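Local coordinates for lipase-esterase related protein (Clostridium acetobutylicum, PDB 3E0X) that is of unknown function but has an alpha/beta hydrolase fold and is probably a hydrolase of the lipase and esterase kind, at residues G33-Y38 / V232-V237; D68-F73 / L99-K104; P107-V112 / I187-K192. One frame throughout, in Å; residues are numbered along the deposited sequence.

Interaction 1: G33-Y38 / V232-V237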
# COMPACT_ATOMS: atom_id res chain seq x y z
N GLY A 33 2.94 -3.90 -10.96
CA GLY A 33 3.59 -4.42 -12.15
C GLY A 33 4.56 -3.48 -12.83
O GLY A 33 5.55 -3.92 -13.42
N GLU A 34 4.26 -2.18 -12.80
CA GLU A 34 5.21 -1.22 -13.36
C GLU A 34 6.32 -0.89 -12.39
O GLU A 34 7.47 -0.83 -12.78
CB GLU A 34 4.52 0.06 -13.81
CG GLU A 34 3.63 -0.11 -15.00
CD GLU A 34 4.34 -0.77 -16.21
OE1 GLU A 34 5.30 -0.18 -16.73
OE2 GLU A 34 3.89 -1.86 -16.63
N LEU A 35 5.98 -0.71 -11.11
CA LEU A 35 6.95 -0.28 -10.13
C LEU A 35 8.04 -1.33 -9.97
O LEU A 35 9.22 -1.00 -9.85
CB LEU A 35 6.24 -0.02 -8.80
CG LEU A 35 7.12 0.58 -7.71
CD1 LEU A 35 7.63 1.94 -8.14
CD2 LEU A 35 6.38 0.68 -6.40
N GLU A 36 7.65 -2.60 -10.02
CA GLU A 36 8.64 -3.66 -9.86
C GLU A 36 9.70 -3.64 -10.99
O GLU A 36 10.83 -4.09 -10.79
CB GLU A 36 7.98 -5.03 -9.71
CG GLU A 36 7.36 -5.57 -10.96
CD GLU A 36 6.63 -6.87 -10.71
OE1 GLU A 36 5.64 -6.85 -9.95
OE2 GLU A 36 7.06 -7.90 -11.25
N LYS A 37 9.37 -3.08 -12.15
CA LYS A 37 10.34 -3.03 -13.25
C LYS A 37 11.59 -2.18 -12.95
O LYS A 37 12.64 -2.35 -13.60
CB LYS A 37 9.67 -2.54 -14.54
CG LYS A 37 8.53 -3.42 -15.02
CD LYS A 37 7.90 -2.78 -16.26
CE LYS A 37 6.86 -3.69 -16.88
NZ LYS A 37 6.24 -3.02 -18.04
N TYR A 38 11.50 -1.27 -11.97
CA TYR A 38 12.57 -0.30 -11.68
C TYR A 38 13.29 -0.65 -10.38
O TYR A 38 14.19 0.07 -9.94
CB TYR A 38 12.00 1.14 -11.64
CG TYR A 38 11.30 1.47 -12.95
CD1 TYR A 38 12.04 1.87 -14.07
CD2 TYR A 38 9.91 1.32 -13.09
CE1 TYR A 38 11.40 2.13 -15.30
CE2 TYR A 38 9.28 1.58 -14.32
CZ TYR A 38 10.03 1.98 -15.41
OH TYR A 38 9.44 2.26 -16.63
N VAL A 232 1.65 5.36 -13.55
CA VAL A 232 2.02 6.31 -14.60
C VAL A 232 3.39 6.94 -14.39
O VAL A 232 4.00 7.45 -15.35
CB VAL A 232 0.95 7.41 -14.81
CG1 VAL A 232 -0.38 6.77 -15.15
CG2 VAL A 232 0.82 8.30 -13.59
N ASN A 233 3.87 6.94 -13.15
CA ASN A 233 5.23 7.42 -12.89
C ASN A 233 5.96 6.43 -12.01
O ASN A 233 6.58 6.79 -11.00
CB ASN A 233 5.23 8.83 -12.26
CG ASN A 233 6.59 9.53 -12.36
OD1 ASN A 233 7.57 8.94 -12.86
ND2 ASN A 233 6.65 10.80 -11.95
N ALA A 234 5.88 5.17 -12.40
CA ALA A 234 6.57 4.11 -11.66
C ALA A 234 8.08 4.39 -11.58
O ALA A 234 8.71 4.13 -10.55
CB ALA A 234 6.33 2.77 -12.31
N LYS A 235 8.66 4.90 -12.65
CA LYS A 235 10.10 5.17 -12.66
C LYS A 235 10.45 6.23 -11.60
O LYS A 235 11.42 6.07 -10.87
CB LYS A 235 10.55 5.61 -14.05
CG LYS A 235 12.05 5.83 -14.17
CD LYS A 235 12.44 6.30 -15.58
CE LYS A 235 13.96 6.30 -15.71
NZ LYS A 235 14.46 6.94 -16.96
N GLY A 236 9.64 7.29 -11.52
CA GLY A 236 9.93 8.36 -10.57
C GLY A 236 9.69 7.88 -9.14
O GLY A 236 10.45 8.20 -8.22
N VAL A 237 8.63 7.09 -8.95
CA VAL A 237 8.37 6.55 -7.61
C VAL A 237 9.54 5.63 -7.18
O VAL A 237 10.03 5.72 -6.03
CB VAL A 237 7.04 5.79 -7.57
CG1 VAL A 237 6.88 5.01 -6.26
CG2 VAL A 237 5.89 6.77 -7.76
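In this alpha/beta hydrolase fold, the turn after Asn233 starts the C-terminal helix 234-242, which packs against the loop between strands 18-22 and 43-47. Asn233 itself is the N-cap: its OD1 accepts from Gly236 N at 3.0 Å, with the donor standing 51° out of the carbonyl plane, so the bond closes the first turn without using an in-plane lone pair. The contact begins one residue later. Ala234 fills the centre. Its CB sits 3.6 Å from Glu34 CB and also meets the ring atom CE2 of Tyr38, so the methyl lies between the Glu34 methylene and the Tyr38 ring, which it meets obliquely. Glu34 turns its carboxylate elsewhere, because its chain bends at chi2; OE2 takes Lys37 NZ on its syn lone pair and also bonds Tyr157 OH of helix 152-158. Lys235 comes next and lays its backbone over the Tyr38 ring, CA standing 3.8 Å above the plane near the ring centre. Its CB makes a CH-pi contact there, 14° off the ring normal; CG, anti to the backbone N, passes CE1 and CD1, and the extended chain then leads away from the ring. Lys37 CB lies over the opposite ring face, nearer the rim, so the phenol is held between two lysines' aliphatic parts. Val237, one helical turn on from Asn233, points toward the loop and reaches Leu35, which also touches Ala238 and, together with Val237, Leu115 of the central sheet. Leu35 and Val237 cross at about a right angle, and Leu35, with CG anti to its backbone N (chi1 -174°), brings CD1 to 3.7 Å from Val237 CG1 and 3.4 Å from Ala234 O.

Interaction 2: D68-F73 / L99-K104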
# COMPACT_ATOMS: atom_id res chain seq x y z
N ASP A 68 -2.21 -7.71 11.24
CA ASP A 68 -1.89 -9.00 11.86
C ASP A 68 -1.50 -10.05 10.81
O ASP A 68 -0.56 -10.83 11.01
CB ASP A 68 -3.06 -9.49 12.71
CG ASP A 68 -3.26 -8.66 13.97
OD1 ASP A 68 -2.37 -7.85 14.30
OD2 ASP A 68 -4.33 -8.81 14.62
N ASN A 69 -2.20 -10.07 9.68
CA ASN A 69 -1.86 -11.02 8.63
C ASN A 69 -0.45 -10.78 8.08
O ASN A 69 0.30 -11.73 7.81
CB ASN A 69 -2.83 -10.96 7.46
CG ASN A 69 -4.26 -11.38 7.80
OD1 ASN A 69 -4.57 -12.05 8.81
ND2 ASN A 69 -5.15 -11.00 6.91
N VAL A 70 -0.14 -9.51 7.84
CA VAL A 70 1.16 -9.16 7.25
C VAL A 70 2.29 -9.41 8.24
O VAL A 70 3.35 -9.92 7.86
CB VAL A 70 1.18 -7.72 6.67
CG1 VAL A 70 2.57 -7.36 6.21
CG2 VAL A 70 0.19 -7.64 5.50
N ALA A 71 2.06 -9.10 9.52
CA ALA A 71 3.07 -9.40 10.53
C ALA A 71 3.31 -10.92 10.64
O ALA A 71 4.47 -11.35 10.73
CB ALA A 71 2.69 -8.79 11.90
N ASN A 72 2.25 -11.72 10.57
CA ASN A 72 2.41 -13.18 10.59
C ASN A 72 3.24 -13.65 9.41
O ASN A 72 4.12 -14.51 9.56
CB ASN A 72 1.01 -13.82 10.61
CG ASN A 72 1.04 -15.31 10.55
OD1 ASN A 72 1.74 -15.95 11.34
ND2 ASN A 72 0.25 -15.89 9.64
N PHE A 73 3.01 -13.07 8.24
CA PHE A 73 3.79 -13.42 7.05
C PHE A 73 5.27 -13.06 7.27
O PHE A 73 6.16 -13.88 7.02
CB PHE A 73 3.24 -12.67 5.80
CG PHE A 73 3.95 -13.02 4.53
CD1 PHE A 73 3.54 -14.12 3.78
CD2 PHE A 73 5.08 -12.29 4.12
CE1 PHE A 73 4.23 -14.46 2.60
CE2 PHE A 73 5.74 -12.62 2.95
CZ PHE A 73 5.33 -13.71 2.20
N LEU A 99 2.36 1.07 8.07
CA LEU A 99 2.55 1.87 9.28
C LEU A 99 2.15 1.04 10.52
O LEU A 99 2.85 1.06 11.56
CB LEU A 99 1.73 3.15 9.17
CG LEU A 99 2.22 4.12 8.08
CD1 LEU A 99 1.16 5.22 7.85
CD2 LEU A 99 3.59 4.73 8.45
N GLY A 100 1.04 0.31 10.42
CA GLY A 100 0.63 -0.54 11.54
C GLY A 100 1.64 -1.65 11.83
O GLY A 100 1.90 -2.00 12.99
N VAL A 101 2.23 -2.21 10.78
CA VAL A 101 3.27 -3.25 10.95
C VAL A 101 4.52 -2.67 11.61
O VAL A 101 5.13 -3.31 12.49
CB VAL A 101 3.61 -3.97 9.63
CG1 VAL A 101 4.72 -4.99 9.87
CG2 VAL A 101 2.35 -4.68 9.14
N ALA A 102 4.89 -1.45 11.23
CA ALA A 102 6.03 -0.79 11.87
C ALA A 102 5.81 -0.75 13.39
O ALA A 102 6.74 -0.95 14.16
CB ALA A 102 6.19 0.62 11.33
N LEU A 103 4.56 -0.52 13.82
CA LEU A 103 4.24 -0.42 15.26
C LEU A 103 4.33 -1.77 15.98
O LEU A 103 4.36 -1.79 17.22
CB LEU A 103 2.85 0.19 15.44
CG LEU A 103 2.84 1.67 15.08
CD1 LEU A 103 1.43 2.19 14.83
CD2 LEU A 103 3.53 2.47 16.21
N LYS A 104 4.39 -2.88 15.24
CA LYS A 104 4.60 -4.19 15.86
C LYS A 104 6.05 -4.41 16.26
O LYS A 104 6.35 -5.38 16.97
CB LYS A 104 4.17 -5.31 14.90
CG LYS A 104 2.67 -5.32 14.52
CD LYS A 104 1.82 -5.82 15.66
CE LYS A 104 0.38 -6.08 15.19
NZ LYS A 104 -0.31 -7.05 16.07
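Two helices of the alpha/beta hydrolase fold meet here: helix 63-76 and helix 93-102, the latter following the strand 86-91 turn that carries a GxSxG pattern, probably the nucleophile elbow. The buried part is a pair of valines. Val70 and Val101 both point toward the opposite helix and cross at about a right angle, with Val70 CG1 4.0 Å from Val101 CG2. In Val101 that methyl lies anti to the carbonyl carbon, beside the backbone N, and so is the branch that reaches across; its CG1, anti to the N (chi1 178°), does not touch the other segment. Ala71 adds a looser contact, its CB 4.3 Å from Lys104 CG, and the nearest CA pair, Ala71 and Val101, is 6.2 Å apart. On the solvent side the aliphatic chain of Lys104 bends at chi2 (-75°) and carries NZ to Asp68, forming a salt bridge of 2.8 Å to OD1. The two side chains cross at about a right angle, and NZ meets OD1 from above the carboxylate plane, 28° out of it; the pair lies on the exposed side, beside the buried valines. Around the valines, Val101 also rests on Ile67 and Ile74 of helix 63-76, Lys104 lies on Ile67, and Val70 packs on Leu47 of strand 43-47 and on Leu49 just beyond it.

Interaction 3: P107-V112 / I187-K192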
# COMPACT_ATOMS: atom_id res chain seq x y z
N PRO A 107 11.71 -7.45 14.48
CA PRO A 107 13.14 -7.13 14.49
C PRO A 107 13.73 -6.85 13.12
O PRO A 107 14.69 -6.08 13.04
CB PRO A 107 13.79 -8.36 15.16
CG PRO A 107 12.77 -9.43 15.12
CD PRO A 107 11.44 -8.73 15.14
N ASN A 108 13.19 -7.46 12.07
CA ASN A 108 13.80 -7.37 10.73
C ASN A 108 13.20 -6.31 9.80
O ASN A 108 13.68 -6.13 8.69
CB ASN A 108 13.85 -8.74 10.03
CG ASN A 108 14.63 -9.79 10.84
OD1 ASN A 108 15.63 -9.47 11.52
ND2 ASN A 108 14.18 -11.03 10.77
N VAL A 109 12.16 -5.61 10.26
CA VAL A 109 11.56 -4.55 9.47
C VAL A 109 12.33 -3.28 9.81
O VAL A 109 12.30 -2.81 10.95
CB VAL A 109 10.06 -4.40 9.76
CG1 VAL A 109 9.52 -3.14 9.07
CG2 VAL A 109 9.32 -5.64 9.27
N ARG A 110 13.03 -2.74 8.81
CA ARG A 110 13.99 -1.66 9.05
C ARG A 110 13.52 -0.28 8.57
O ARG A 110 13.97 0.74 9.08
CB ARG A 110 15.34 -1.98 8.44
CG ARG A 110 15.96 -3.31 8.95
CD ARG A 110 16.28 -3.29 10.45
NE ARG A 110 17.28 -2.26 10.72
CZ ARG A 110 17.19 -1.34 11.69
NH1 ARG A 110 16.16 -1.35 12.55
NH2 ARG A 110 18.13 -0.41 11.80
N LYS A 111 12.64 -0.26 7.57
CA LYS A 111 12.12 1.01 7.02
C LYS A 111 10.74 0.74 6.45
O LYS A 111 10.41 -0.39 6.06
CB LYS A 111 12.99 1.53 5.88
CG LYS A 111 14.39 1.93 6.29
CD LYS A 111 15.10 2.60 5.11
CE LYS A 111 16.54 3.01 5.51
NZ LYS A 111 17.29 1.80 5.96
N VAL A 112 9.96 1.80 6.33
CA VAL A 112 8.64 1.69 5.70
C VAL A 112 8.40 2.84 4.74
O VAL A 112 8.80 3.97 5.01
CB VAL A 112 7.53 1.65 6.79
CG1 VAL A 112 6.15 1.95 6.22
CG2 VAL A 112 7.59 0.33 7.56
N ILE A 187 6.60 5.06 16.20
CA ILE A 187 7.38 4.33 15.21
C ILE A 187 8.86 4.70 15.36
O ILE A 187 9.21 5.89 15.25
CB ILE A 187 6.89 4.60 13.78
CG1 ILE A 187 5.50 3.97 13.59
CG2 ILE A 187 7.89 4.03 12.76
CD1 ILE A 187 4.78 4.34 12.27
N ASP A 188 9.70 3.68 15.55
CA ASP A 188 11.14 3.85 15.84
C ASP A 188 12.03 3.92 14.59
O ASP A 188 13.18 4.37 14.65
CB ASP A 188 11.66 2.66 16.68
CG ASP A 188 11.02 2.55 18.06
OD1 ASP A 188 10.81 3.58 18.75
OD2 ASP A 188 10.78 1.39 18.49
N ILE A 189 11.52 3.41 13.47
CA ILE A 189 12.30 3.26 12.23
C ILE A 189 11.96 4.37 11.25
O ILE A 189 10.95 5.07 11.43
CB ILE A 189 12.03 1.88 11.59
CG1 ILE A 189 10.52 1.67 11.36
CG2 ILE A 189 12.66 0.74 12.46
CD1 ILE A 189 10.22 0.37 10.61
N PRO A 190 12.80 4.55 10.21
CA PRO A 190 12.52 5.59 9.19
C PRO A 190 11.27 5.28 8.36
O PRO A 190 11.00 4.13 7.98
CB PRO A 190 13.77 5.62 8.32
CG PRO A 190 14.87 4.90 9.18
CD PRO A 190 14.09 3.87 9.98
N VAL A 191 10.49 6.33 8.09
CA VAL A 191 9.27 6.22 7.29
C VAL A 191 9.32 7.27 6.20
O VAL A 191 9.66 8.42 6.49
CB VAL A 191 8.02 6.50 8.17
CG1 VAL A 191 6.75 6.57 7.31
CG2 VAL A 191 7.85 5.41 9.22
N LYS A 192 9.02 6.87 4.97
CA LYS A 192 8.91 7.87 3.89
C LYS A 192 7.52 7.81 3.29
O LYS A 192 7.01 6.72 3.03
CB LYS A 192 9.93 7.64 2.75
CG LYS A 192 9.82 8.63 1.61
CD LYS A 192 11.05 8.59 0.74
CE LYS A 192 10.97 9.70 -0.29
NZ LYS A 192 12.20 9.75 -1.14
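Ile189 CD1 is the apolar centre, lying between two valines of the facing strand: it is 3.9 Å from Val109 CG1 and 4.0 Å from Val112 CG2. To put it there, Ile189 sets CG1 in the crowded position between its backbone N and carbonyl carbon (chi1 55°), while CG2, anti to the carbonyl carbon, faces the Arg110 carbonyl. Both valines hold CG1 anti to the backbone N, yet Val109 offers CG1 and Val112 CG2, approaching CD1 from different positions along the strand. Val112 also rests on Val98 and Ala102 of helix 93-102, and Val191, on the same face of the sheet, on Leu99. Next to this centre comes Pro190, whose CD is 3.3 Å from Arg110 O and whose CG passes obliquely by Lys111 CG. Here strands 109-115 and 191-196 run side by side as neighbours in the central sheet of the alpha/beta hydrolase fold, their touching parts 28° apart in direction. Val112 pairs with Val191 in a parallel bridge. Val112 N gives its hydrogen to Pro190 O at 3.0 Å, nearly along the C=O axis, and Val112 O accepts from Lys192 N at 2.9 Å, in the carbonyl plane; both bonds are close to straight. A CA-H...O contact from Val191 CA, at 3.2 Å, adds to the grip on Val112 O. At the outer edge the Arg110 guanidinium passes Ile189 CG2 obliquely, NH1 being 4.1 Å from it, and the extended chain of Lys192 leads away to a salt bridge between its NZ and Glu240 OE1.

Interactions 2 and 3 lie on the same side of the chain's centre, their centres 11 Å apart, and touch directly: Leu103 CD2 is 3.6 Å from Ile187 CG1, and Leu99 O is 3.9 Å from Ile187 CD1. Helix 93-102 and strand 109-115 follow each other in sequence. Interaction 2 closes before interaction 3 opens, and interaction 1 encloses both along the chain. Its centre is about 25 Å from that of interaction 2, on opposite sides of the chain's centre, and about 22 Å from that of interaction 3. Strand 109-115 links the two sides, since it reaches both interaction 1 and interaction 3. Helices thus pack on both sides of one sheet, joining early and C-terminal parts of the hydrolase fold.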